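Local atomic coordinates of ubiquitin (PDB entry 4WWM), a protein that probably acts as a ubiquitin-related modifier of the Urm1 family, attached to other proteins and linked to the proteasome pathway in archaea. Residues I5-L10 with E75-N80; L54-D59 with N71-I76. All blocks are in the same frame, centred on the assembly; numbering follows the deposited sequence.

In the fold
Both contacts lie in one mixed beta sheet and share strand 73-78, which runs between strand 3-6, its parallel neighbour, and strand 51-55, its antiparallel one. Interaction 1 joins 5-10, near the start of the chain, to 75-80, at the end of the ordered chain; interaction 2 joins 54-59 to 71-76, only 12 residues apart at their closest ends. Their centres are about 12 Å apart, and Glu-75 and Ile-76 belong to both. They also meet directly, Ile-5 CD1 packing on Ile-73 CG2 and Ile-77 CD1 on Leu-54 CD1. This central last strand, flanked by the first, is the arrangement of the ubiquitin-like beta-grasp fold.

Interaction 1 of 2, residues I5-L10 with E75-N80; sequences ILKGPL and EIIPIN
Ile-5 and Leu-6 pair in parallel with Glu-75 and Ile-76, held by Ile-76 N to Ile-5 O (2.9 Å) and, more bent at 140°, Lys-7 N to Ile-76 O (3.0 Å). On one face, Leu-6 and Ile-76 lie side by side and point the same way, CD2 of the leucine meeting CD1 of the isoleucine at 3.9 Å. Leu-10 crosses Ile-76 at about a right angle, its CD1 3.5 Å from Ile-76 CG2. It also slides past Pro-78 in the opposite direction. Ile-40 touches both Leu-10 and Ile-76. Beyond the paired residues, a type II' turn from Lys-7 to Leu-10 brings Pro-9 CD to 3.6 Å from Pro-78 CG. On the other side of the strands, Lys-7 CG rests 3.9 Å from Ile-77 CG1. The lysine chain is bent at chi2 (-72°); farther along it, CE lies 3.9 Å from Glu-75 OE1. With Lys-7 NZ still 4.8 Å from that oxygen, the opposite charges are near but not in contact, and any attraction between them is probably modest, so the join rests mainly on backbone bonds and apolar packing.

Interaction 2 of 2, residues L54-D59 with N71-I76; sequences LINGKD and NDIIEI
Asn-56 grips the start of strand 73-78 with both ends of its amide. Its OD1 accepts Ile-73 N at 2.9 Å, the donor tilted 33° from the carbonyl plane, and its ND2 gives a hydrogen to Asp-72 OD1 at 2.8 Å. The aspartate oxygen lies almost in the amide plane, whereas the amide nitrogen stands above the carboxylate, the two planes being 71° apart. In Asn-56, chi1 (-61°) sets CG anti to the carbonyl carbon, beside the backbone N. The other carboxylate oxygen, OD2, accepts the backbone N of Asn-69, so the aspartate ties the preceding loop to Asn-56. An alanine in place of Asp-72 would probably leave the Asn-56 amide nitrogen without this acceptor and the amide freer to turn, and Asn-69 N without its side-chain partner. Backbone bonds continue the pairing: Asn-56 N meets Ile-73 O at 2.8 Å, and Leu-54 and Glu-75 form an antiparallel hydrogen-bonded pair. Between that pair and the Asn-56 to Ile-73 bond, Ile-55 and Ile-74 make a non-hydrogen-bonded pair. A type I' turn from Ile-55 to Lys-58 reverses the chain here, a tight hairpin linking strands 51-55 and 58-59 at one side of the beta-grasp sheet. A water lies beside the turn, accepting from Gly-57 N at 2.9 Å and lying within hydrogen-bonding distance of Glu-75 OE2 (2.9 Å) and Ile-73 O. Side-chain contacts flank these bonds: Leu-54 CB and Glu-75 CB are 4.1 Å apart on one face. On the opposite face Ile-55 CG1 approaches Ile-74 CG1 at 4.5 Å, and Leu-68 touches both isoleucines, while Ile-74 also reaches Val-29 of helix 26-33.

Interaction 1 of 2, residues I5-L10 with E75-N80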
ATOM      1  N   ILE A   5       1.342  -2.254   6.326  1.00 11.91           N
ATOM      2  CA  ILE A   5       2.650  -2.125   6.957  1.00 12.16           C
ATOM      3  C   ILE A   5       3.624  -1.427   6.012  1.00 11.38           C
ATOM      4  O   ILE A   5       3.817  -1.860   4.877  1.00 11.83           O
ATOM      5  CB  ILE A   5       3.222  -3.498   7.362  1.00 14.75           C
ATOM      6  CG1 ILE A   5       2.251  -4.216   8.308  1.00 15.40           C
ATOM      7  CG2 ILE A   5       4.589  -3.328   8.019  1.00 16.33           C
ATOM      8  CD1 ILE A   5       2.718  -5.598   8.769  1.00 18.06           C
ATOM      9  N   LEU A   6       4.240  -0.347   6.488  1.00 14.17           N
ATOM     10  CA  LEU A   6       5.231   0.381   5.705  1.00 12.14           C
ATOM     11  C   LEU A   6       6.625  -0.133   6.029  1.00 14.70           C
ATOM     12  O   LEU A   6       6.905  -0.504   7.170  1.00 15.83           O
ATOM     13  CB  LEU A   6       5.140   1.887   5.979  1.00 14.38           C
ATOM     14  CG  LEU A   6       3.797   2.557   5.677  1.00 13.20           C
ATOM     15  CD1 LEU A   6       3.851   4.025   6.051  1.00 13.42           C
ATOM     16  CD2 LEU A   6       3.415   2.409   4.219  1.00 12.12           C
ATOM     17  N   LYS A   7       7.489  -0.159   5.019  1.00 15.10           N
ATOM     18  CA  LYS A   7       8.869  -0.611   5.183  1.00 15.90           C
ATOM     19  C   LYS A   7       9.851   0.450   4.698  1.00 18.10           C
ATOM     20  O   LYS A   7       9.505   1.310   3.884  1.00 18.85           O
ATOM     21  CB  LYS A   7       9.107  -1.915   4.417  1.00 21.48           C
ATOM     22  CG  LYS A   7       8.332  -3.113   4.944  1.00 25.27           C
ATOM     23  CD  LYS A   7       8.880  -3.592   6.276  1.00 33.09           C
ATOM     24  CE  LYS A   7       8.012  -4.687   6.869  1.00 39.08           C
ATOM     25  NZ  LYS A   7       8.393  -4.997   8.274  1.00 41.01           N
ATOM     26  N   GLY A   8      11.080   0.377   5.199  1.00 27.57           N
ATOM     27  CA  GLY A   8      12.143   1.251   4.747  1.00 29.66           C
ATOM     28  C   GLY A   8      11.860   2.722   5.004  1.00 23.11           C
ATOM     29  O   GLY A   8      11.226   3.068   6.002  1.00 23.50           O
ATOM     30  N   PRO A   9      12.340   3.598   4.105  1.00 25.77           N
ATOM     31  CA  PRO A   9      12.170   5.048   4.264  1.00 29.25           C
ATOM     32  C   PRO A   9      10.715   5.506   4.331  1.00 21.75           C
ATOM     33  O   PRO A   9      10.458   6.598   4.839  1.00 24.78           O
ATOM     34  CB  PRO A   9      12.848   5.617   3.013  1.00 32.33           C
ATOM     35  CG  PRO A   9      13.850   4.596   2.634  1.00 33.10           C
ATOM     36  CD  PRO A   9      13.229   3.277   2.974  1.00 30.47           C
ATOM     37  N   LEU A  10       9.788   4.700   3.823  1.00 16.99           N
ATOM     38  CA  LEU A  10       8.377   5.082   3.821  1.00 15.15           C
ATOM     39  C   LEU A  10       7.875   5.314   5.242  1.00 13.71           C
ATOM     40  O   LEU A  10       6.986   6.133   5.469  1.00 13.84           O
ATOM     41  CB  LEU A  10       7.519   4.015   3.137  1.00 15.94           C
ATOM     42  CG  LEU A  10       7.693   3.817   1.629  1.00 18.69           C
ATOM     43  CD1 LEU A  10       6.710   2.768   1.128  1.00 19.41           C
ATOM     44  CD2 LEU A  10       7.518   5.122   0.862  1.00 18.63           C
ATOM     45  N   GLU A  75       1.889  -5.064   2.699  1.00 15.33           N
ATOM     46  CA  GLU A  75       3.204  -4.478   2.945  1.00 14.68           C
ATOM     47  C   GLU A  75       3.606  -3.599   1.774  1.00 16.79           C
ATOM     48  O   GLU A  75       3.605  -4.050   0.630  1.00 16.59           O
ATOM     49  CB  GLU A  75       4.261  -5.564   3.163  1.00 22.16           C
ATOM     50  CG  GLU A  75       4.019  -6.443   4.373  1.00 34.29           C
ATOM     51  CD  GLU A  75       5.049  -7.547   4.491  1.00 44.16           C
ATOM     52  OE1 GLU A  75       6.253  -7.228   4.560  1.00 31.21           O
ATOM     53  OE2 GLU A  75       4.654  -8.731   4.506  1.00 54.78           O
ATOM     54  N   ILE A  76       3.944  -2.345   2.063  1.00 14.46           N
ATOM     55  CA  ILE A  76       4.411  -1.422   1.037  1.00 12.78           C
ATOM     56  C   ILE A  76       5.913  -1.232   1.216  1.00 17.28           C
ATOM     57  O   ILE A  76       6.372  -0.710   2.235  1.00 18.88           O
ATOM     58  CB  ILE A  76       3.672  -0.074   1.098  1.00 11.91           C
ATOM     59  CG1 ILE A  76       2.158  -0.311   1.096  1.00 10.17           C
ATOM     60  CG2 ILE A  76       4.067   0.798  -0.089  1.00 16.47           C
ATOM     61  CD1 ILE A  76       1.338   0.939   1.286  1.00 13.25           C
ATOM     62  N   ILE A  77       6.668  -1.674   0.214  1.00 16.82           N
ATOM     63  CA  ILE A  77       8.117  -1.795   0.312  1.00 20.40           C
ATOM     64  C   ILE A  77       8.827  -0.989  -0.772  1.00 21.06           C
ATOM     65  O   ILE A  77       8.629  -1.241  -1.963  1.00 26.21           O
ATOM     66  CB  ILE A  77       8.556  -3.269   0.188  1.00 19.30           C
ATOM     67  CG1 ILE A  77       7.804  -4.133   1.206  1.00 18.55           C
ATOM     68  CG2 ILE A  77      10.065  -3.395   0.379  1.00 22.23           C
ATOM     69  CD1 ILE A  77       8.011  -5.622   1.028  1.00 19.59           C
ATOM     70  N   PRO A  78       9.670  -0.023  -0.371  1.00 26.19           N
ATOM     71  CA  PRO A  78      10.467   0.677  -1.381  1.00 34.06           C
ATOM     72  C   PRO A  78      11.736  -0.096  -1.754  1.00 32.29           C
ATOM     73  O   PRO A  78      12.326  -0.743  -0.888  1.00 33.82           O
ATOM     74  CB  PRO A  78      10.808   2.000  -0.698  1.00 36.51           C
ATOM     75  CG  PRO A  78      10.872   1.655   0.743  1.00 34.32           C
ATOM     76  CD  PRO A  78       9.857   0.562   0.971  1.00 27.15           C
ATOM     77  N   ILE A  79      12.128  -0.042  -3.025  1.00 37.54           N
ATOM     78  CA  ILE A  79      13.361  -0.680  -3.484  1.00 52.53           C
ATOM     79  C   ILE A  79      14.190   0.277  -4.335  1.00 62.00           C
ATOM     80  O   ILE A  79      13.669   1.262  -4.856  1.00 53.74           O
ATOM     81  CB  ILE A  79      13.074  -1.948  -4.307  1.00 45.46           C
ATOM     82  CG1 ILE A  79      12.152  -1.622  -5.485  1.00 40.90           C
ATOM     83  CG2 ILE A  79      12.447  -3.013  -3.429  1.00 39.04           C
ATOM     84  CD1 ILE A  79      12.133  -2.682  -6.549  1.00 55.92           C
ATOM     85  N   ASN A  80      15.477  -0.024  -4.478  1.00 67.87           N
ATOM     86  CA  ASN A  80      16.365   0.780  -5.311  1.00 73.65           C
ATOM     87  C   ASN A  80      16.234   0.416  -6.786  1.00 73.84           C
ATOM     88  O   ASN A  80      17.108  -0.238  -7.355  1.00 86.57           O
ATOM     89  CB  ASN A  80      17.814   0.612  -4.854  1.00 83.82           C
ATOM     90  CG  ASN A  80      18.040   1.117  -3.445  1.00 95.47           C
ATOM     91  OD1 ASN A  80      18.395   0.353  -2.548  1.00109.79           O
ATOM     92  ND2 ASN A  80      17.829   2.412  -3.242  1.00 97.36           N
TER

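Interaction 2 of 2, residues L54-D59 with N71-I76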
ATOM      1  N   LEU A  54       3.126  -6.217  -1.233  1.00 21.10           N
ATOM      2  CA  LEU A  54       2.826  -7.600  -0.906  1.00 19.30           C
ATOM      3  C   LEU A  54       1.475  -7.667  -0.213  1.00 24.82           C
ATOM      4  O   LEU A  54       1.173  -6.849   0.655  1.00 22.29           O
ATOM      5  CB  LEU A  54       3.910  -8.202  -0.009  1.00 20.66           C
ATOM      6  CG  LEU A  54       5.332  -8.225  -0.571  1.00 21.03           C
ATOM      7  CD1 LEU A  54       6.282  -8.868   0.428  1.00 23.03           C
ATOM      8  CD2 LEU A  54       5.383  -8.952  -1.907  1.00 25.60           C
ATOM      9  N   ILE A  55       0.662  -8.632  -0.623  1.00 18.69           N
ATOM     10  CA  ILE A  55      -0.569  -8.951   0.078  1.00 18.78           C
ATOM     11  C   ILE A  55      -0.404 -10.349   0.657  1.00 19.73           C
ATOM     12  O   ILE A  55      -0.304 -11.324  -0.086  1.00 22.07           O
ATOM     13  CB  ILE A  55      -1.796  -8.890  -0.847  1.00 19.36           C
ATOM     14  CG1 ILE A  55      -1.924  -7.487  -1.451  1.00 20.83           C
ATOM     15  CG2 ILE A  55      -3.058  -9.255  -0.076  1.00 20.12           C
ATOM     16  CD1 ILE A  55      -2.991  -7.354  -2.525  1.00 23.95           C
ATOM     17  N   ASN A  56      -0.355 -10.432   1.983  1.00 20.75           N
ATOM     18  CA  ASN A  56      -0.082 -11.687   2.674  1.00 22.62           C
ATOM     19  C   ASN A  56       1.180 -12.358   2.138  1.00 22.95           C
ATOM     20  O   ASN A  56       1.220 -13.574   1.958  1.00 24.92           O
ATOM     21  CB  ASN A  56      -1.278 -12.633   2.556  1.00 24.56           C
ATOM     22  CG  ASN A  56      -2.539 -12.056   3.174  1.00 24.75           C
ATOM     23  OD1 ASN A  56      -2.482 -11.342   4.174  1.00 24.38           O
ATOM     24  ND2 ASN A  56      -3.685 -12.359   2.577  1.00 25.63           N
ATOM     25  N   GLY A  57       2.198 -11.548   1.866  1.00 25.34           N
ATOM     26  CA  GLY A  57       3.508 -12.054   1.493  1.00 26.69           C
ATOM     27  C   GLY A  57       3.711 -12.285   0.007  1.00 23.77           C
ATOM     28  O   GLY A  57       4.808 -12.661  -0.412  1.00 24.19           O
ATOM     29  N   LYS A  58       2.667 -12.058  -0.788  1.00 22.00           N
ATOM     30  CA  LYS A  58       2.717 -12.304  -2.231  1.00 28.66           C
ATOM     31  C   LYS A  58       2.512 -11.020  -3.029  1.00 21.52           C
ATOM     32  O   LYS A  58       1.769 -10.133  -2.611  1.00 20.16           O
ATOM     33  CB  LYS A  58       1.657 -13.334  -2.632  1.00 31.65           C
ATOM     34  CG  LYS A  58       1.809 -14.687  -1.954  1.00 44.38           C
ATOM     35  CD  LYS A  58       0.658 -15.612  -2.320  1.00 53.67           C
ATOM     36  CE  LYS A  58       0.768 -16.956  -1.619  1.00 53.01           C
ATOM     37  NZ  LYS A  58      -0.322 -17.884  -2.033  1.00 59.33           N
ATOM     38  N   ASP A  59       3.165 -10.933  -4.185  1.00 22.67           N
ATOM     39  CA  ASP A  59       3.065  -9.759  -5.051  1.00 20.12           C
ATOM     40  C   ASP A  59       1.614  -9.423  -5.404  1.00 19.98           C
ATOM     41  O   ASP A  59       0.840 -10.292  -5.812  1.00 21.02           O
ATOM     42  CB  ASP A  59       3.869  -9.978  -6.333  1.00 23.39           C
ATOM     43  CG  ASP A  59       3.971  -8.721  -7.174  1.00 21.13           C
ATOM     44  OD1 ASP A  59       3.073  -8.492  -8.009  1.00 21.58           O
ATOM     45  OD2 ASP A  59       4.944  -7.960  -6.997  1.00 20.90           O
ATOM     46  N   ASN A  71      -8.675  -9.261   7.213  1.00 23.88           N
ATOM     47  CA  ASN A  71      -7.476  -9.712   7.911  1.00 24.23           C
ATOM     48  C   ASN A  71      -6.238  -9.790   7.010  1.00 24.23           C
ATOM     49  O   ASN A  71      -5.207 -10.323   7.414  1.00 25.74           O
ATOM     50  CB  ASN A  71      -7.729 -11.076   8.555  1.00 27.03           C
ATOM     51  CG  ASN A  71      -8.789 -11.020   9.644  1.00 32.86           C
ATOM     52  OD1 ASN A  71      -9.128  -9.946  10.146  1.00 34.90           O
ATOM     53  ND2 ASN A  71      -9.313 -12.181  10.019  1.00 33.92           N
ATOM     54  N   ASP A  72      -6.335  -9.259   5.794  1.00 21.27           N
ATOM     55  CA  ASP A  72      -5.186  -9.243   4.890  1.00 18.89           C
ATOM     56  C   ASP A  72      -4.112  -8.282   5.384  1.00 21.11           C
ATOM     57  O   ASP A  72      -4.414  -7.242   5.966  1.00 20.58           O
ATOM     58  CB  ASP A  72      -5.607  -8.850   3.471  1.00 18.06           C
ATOM     59  CG  ASP A  72      -6.309  -9.975   2.728  1.00 20.30           C
ATOM     60  OD1 ASP A  72      -6.161 -11.152   3.124  1.00 21.02           O
ATOM     61  OD2 ASP A  72      -7.001  -9.676   1.732  1.00 21.26           O
ATOM     62  N   ILE A  73      -2.857  -8.644   5.138  1.00 16.47           N
ATOM     63  CA  ILE A  73      -1.721  -7.808   5.495  1.00 15.78           C
ATOM     64  C   ILE A  73      -1.069  -7.265   4.231  1.00 16.80           C
ATOM     65  O   ILE A  73      -0.572  -8.026   3.400  1.00 18.59           O
ATOM     66  CB  ILE A  73      -0.684  -8.586   6.323  1.00 18.05           C
ATOM     67  CG1 ILE A  73      -1.331  -9.117   7.608  1.00 21.00           C
ATOM     68  CG2 ILE A  73       0.509  -7.689   6.651  1.00 21.01           C
ATOM     69  CD1 ILE A  73      -0.438 -10.033   8.421  1.00 25.04           C
ATOM     70  N   ILE A  74      -1.083  -5.942   4.102  1.00 16.04           N
ATOM     71  CA  ILE A  74      -0.526  -5.261   2.941  1.00 14.12           C
ATOM     72  C   ILE A  74       0.799  -4.597   3.301  1.00 16.44           C
ATOM     73  O   ILE A  74       0.831  -3.671   4.104  1.00 17.75           O
ATOM     74  CB  ILE A  74      -1.499  -4.196   2.400  1.00 12.04           C
ATOM     75  CG1 ILE A  74      -2.837  -4.844   2.031  1.00 14.09           C
ATOM     76  CG2 ILE A  74      -0.893  -3.488   1.194  1.00 12.48           C
ATOM     77  CD1 ILE A  74      -3.943  -3.852   1.736  1.00 17.22           C
ATOM     78  N   GLU A  75       1.889  -5.064   2.699  1.00 15.33           N
ATOM     79  CA  GLU A  75       3.204  -4.478   2.945  1.00 14.68           C
ATOM     80  C   GLU A  75       3.606  -3.599   1.774  1.00 16.79           C
ATOM     81  O   GLU A  75       3.605  -4.050   0.630  1.00 16.59           O
ATOM     82  CB  GLU A  75       4.261  -5.564   3.163  1.00 22.16           C
ATOM     83  CG  GLU A  75       4.019  -6.443   4.373  1.00 34.29           C
ATOM     84  CD  GLU A  75       5.049  -7.547   4.491  1.00 44.16           C
ATOM     85  OE1 GLU A  75       6.253  -7.228   4.560  1.00 31.21           O
ATOM     86  OE2 GLU A  75       4.654  -8.731   4.506  1.00 54.78           O
ATOM     87  N   ILE A  76       3.944  -2.345   2.063  1.00 14.46           N
ATOM     88  CA  ILE A  76       4.411  -1.422   1.037  1.00 12.78           C
ATOM     89  C   ILE A  76       5.913  -1.232   1.216  1.00 17.28           C
ATOM     90  O   ILE A  76       6.372  -0.710   2.235  1.00 18.88           O
ATOM     91  CB  ILE A  76       3.672  -0.074   1.098  1.00 11.91           C
ATOM     92  CG1 ILE A  76       2.158  -0.311   1.096  1.00 10.17           C
ATOM     93  CG2 ILE A  76       4.067   0.798  -0.089  1.00 16.47           C
ATOM     94  CD1 ILE A  76       1.338   0.939   1.286  1.00 13.25           C
TER
HETATM   95  O   HOH W   1       2.102  -8.926   3.105  1.00 20.23           O